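Local coordinates for fructuronate-tagaturonate epimerase UxaE from Cohnella laeviribosi in complex with 1 glycerol (Cohnella laeviribosi, PDB 6IL9), which probably interconverts D-fructuronate and D-tagaturonate by epimerisation in a zinc-containing TIM-barrel active site, at residues E308-I313 with H406-L411. Residues are numbered along the deposited sequence; the frame is centred on the assembly and turned at random.
Sequences EFQKGI and HVTTNL
Q310 meets T408 through both ends of its amide, and this pair carries the contact between two irregular loops. With CD anti to CA (chi2 -172°), the extended Q310 chain carries its amide across to T408, whose side chain it crosses at about a right angle. OE1 of Q310 accepts from the backbone N of T408 at 3.1 Å, with the donor tilted 34° from the carbonyl plane, while NE2 donates to OG1 of T408 at 3.0 Å, close to the amide plane. Glutamine suits the place because one flat group both accepts and donates; threonine answers with a backbone N-H and a hydroxyl acceptor. The second N-H goes to the carboxylate of E308, OE1 lying 2.9 Å from NE2, so both amide hydrogens are used and the amide's rotation is fixed. Packing is closest here: OE1 of Q310 lies 3.3 Å from CA of V407. An alanine at Q310 would probably leave the T408 N-H and the E308 carboxylate without these protein partners and open a gap beside V407.

Q310 is buried, but H406 is exposed, and its side of the contact is looser and bridged by water. One water, in the imidazole plane, joins H406 NE2 to E308 OE1, to which it donates. Another links H406 O to K311 N, within the type II turn from Q310 to I313, where glycine suits G312's positive phi (93°).

The 308-313 loop follows barrel strand 300-302, and the 406-411 loop follows helix 384-402, whose F398 packs on V407. Helix 432-440 ties both together: Q436 bonds to Q310 OE1, K311 O and T409 OG1.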
loop_
_atom_site.group_PDB
_atom_site.type_symbol
_atom_site.label_atom_id
_atom_site.label_comp_id
_atom_site.label_asym_id
_atom_site.label_seq_id
_atom_site.Cartn_x
_atom_site.Cartn_y
_atom_site.Cartn_z
ATOM N N GLU A 308 11.321 -15.086 -4.407
ATOM C CA GLU A 308 10.307 -14.285 -5.085
ATOM C C GLU A 308 9.147 -13.944 -4.161
ATOM O O GLU A 308 8.681 -14.784 -3.387
ATOM C CB GLU A 308 9.746 -15.002 -6.313
ATOM C CG GLU A 308 10.785 -15.371 -7.340
ATOM C CD GLU A 308 10.138 -16.039 -8.538
ATOM O OE1 GLU A 308 9.226 -15.426 -9.126
ATOM O OE2 GLU A 308 10.535 -17.173 -8.870
ATOM N N PHE A 309 8.672 -12.708 -4.286
ATOM C CA PHE A 309 7.498 -12.175 -3.593
ATOM C C PHE A 309 6.478 -11.817 -4.662
ATOM O O PHE A 309 6.377 -10.650 -5.056
ATOM C CB PHE A 309 7.857 -10.921 -2.752
ATOM C CG PHE A 309 8.462 -11.216 -1.404
ATOM C CD1 PHE A 309 9.724 -11.795 -1.289
ATOM C CD2 PHE A 309 7.779 -10.863 -0.253
ATOM C CE1 PHE A 309 10.269 -12.043 -0.028
ATOM C CE2 PHE A 309 8.309 -11.114 1.011
ATOM C CZ PHE A 309 9.563 -11.709 1.115
ATOM N N GLN A 310 5.715 -12.809 -5.128
ATOM C CA GLN A 310 4.687 -12.577 -6.133
ATOM C C GLN A 310 3.365 -12.210 -5.468
ATOM O O GLN A 310 3.102 -12.567 -4.312
ATOM C CB GLN A 310 4.480 -13.812 -7.004
ATOM C CG GLN A 310 5.677 -14.135 -7.890
ATOM C CD GLN A 310 5.369 -15.237 -8.860
ATOM O OE1 GLN A 310 4.213 -15.451 -9.218
ATOM N NE2 GLN A 310 6.403 -15.942 -9.309
ATOM N N LYS A 311 2.522 -11.509 -6.226
ATOM C CA LYS A 311 1.201 -11.143 -5.728
ATOM C C LYS A 311 0.360 -12.379 -5.422
ATOM O O LYS A 311 0.302 -13.321 -6.218
ATOM C CB LYS A 311 0.456 -10.288 -6.757
ATOM C CG LYS A 311 1.137 -8.988 -7.124
ATOM C CD LYS A 311 1.440 -8.158 -5.889
ATOM C CE LYS A 311 1.880 -6.745 -6.299
ATOM N NZ LYS A 311 2.634 -6.056 -5.230
ATOM N N GLY A 312 -0.315 -12.354 -4.264
ATOM C CA GLY A 312 -1.414 -13.257 -3.970
ATOM C C GLY A 312 -1.033 -14.529 -3.253
ATOM O O GLY A 312 -1.920 -15.236 -2.743
ATOM N N ILE A 313 0.255 -14.842 -3.184
ATOM C CA ILE A 313 0.713 -16.139 -2.724
ATOM C C ILE A 313 1.795 -15.945 -1.669
ATOM O O ILE A 313 2.295 -14.844 -1.456
ATOM C CB ILE A 313 1.243 -16.980 -3.894
ATOM C CG1 ILE A 313 2.415 -16.259 -4.569
ATOM C CG2 ILE A 313 0.108 -17.248 -4.889
ATOM C CD1 ILE A 313 3.246 -17.225 -5.462
ATOM N N HIS A 406 4.397 -9.303 -12.716
ATOM C CA HIS A 406 5.153 -10.511 -13.039
ATOM C C HIS A 406 4.668 -11.651 -12.157
ATOM O O HIS A 406 4.850 -11.619 -10.935
ATOM C CB HIS A 406 6.651 -10.305 -12.854
ATOM C CG HIS A 406 7.444 -11.557 -13.079
ATOM N ND1 HIS A 406 7.768 -12.012 -14.340
ATOM C CD2 HIS A 406 7.933 -12.474 -12.211
ATOM C CE1 HIS A 406 8.446 -13.143 -14.237
ATOM N NE2 HIS A 406 8.562 -13.445 -12.956
ATOM N N VAL A 407 4.047 -12.660 -12.772
ATOM C CA VAL A 407 3.564 -13.836 -12.058
ATOM C C VAL A 407 3.926 -15.082 -12.858
ATOM O O VAL A 407 4.141 -15.032 -14.070
ATOM C CB VAL A 407 2.036 -13.778 -11.817
ATOM C CG1 VAL A 407 1.684 -12.617 -10.868
ATOM C CG2 VAL A 407 1.283 -13.635 -13.155
ATOM N N THR A 408 3.999 -16.223 -12.168
ATOM C CA THR A 408 4.236 -17.498 -12.841
ATOM C C THR A 408 3.006 -18.397 -12.770
ATOM O O THR A 408 3.119 -19.624 -12.718
ATOM C CB THR A 408 5.461 -18.204 -12.255
ATOM O OG1 THR A 408 5.337 -18.303 -10.830
ATOM C CG2 THR A 408 6.741 -17.440 -12.606
ATOM N N THR A 409 1.827 -17.779 -12.783
ATOM C CA THR A 409 0.552 -18.476 -12.686
ATOM C C THR A 409 0.437 -19.622 -13.677
ATOM O O THR A 409 0.721 -19.464 -14.870
ATOM C CB THR A 409 -0.561 -17.474 -12.957
ATOM O OG1 THR A 409 -0.302 -16.274 -12.209
ATOM C CG2 THR A 409 -1.916 -18.042 -12.598
ATOM N N ASN A 410 -0.021 -20.765 -13.185
ATOM C CA ASN A 410 -0.314 -21.910 -14.035
ATOM C C ASN A 410 -1.831 -22.017 -14.155
ATOM O O ASN A 410 -2.492 -22.586 -13.281
ATOM C CB ASN A 410 0.292 -23.192 -13.466
ATOM C CG ASN A 410 0.042 -24.367 -14.364
ATOM O OD1 ASN A 410 -0.454 -24.192 -15.470
ATOM N ND2 ASN A 410 0.373 -25.566 -13.902
ATOM N N LEU A 411 -2.377 -21.493 -15.257
ATOM C CA LEU A 411 -3.815 -21.602 -15.493
ATOM C C LEU A 411 -4.289 -23.051 -15.516
ATOM O O LEU A 411 -5.458 -23.329 -15.205
ATOM C CB LEU A 411 -4.185 -20.911 -16.810
ATOM C CG LEU A 411 -3.882 -19.418 -16.929
ATOM C CD1 LEU A 411 -4.255 -18.968 -18.324
ATOM C CD2 LEU A 411 -4.645 -18.616 -15.889
HETATM O O HOH W 1 9.816 -15.574 -11.831
HETATM O O HOH W 2 2.828 -18.496 -9.489
HETATM O O HOH W 3 3.580 -10.521 -8.698
#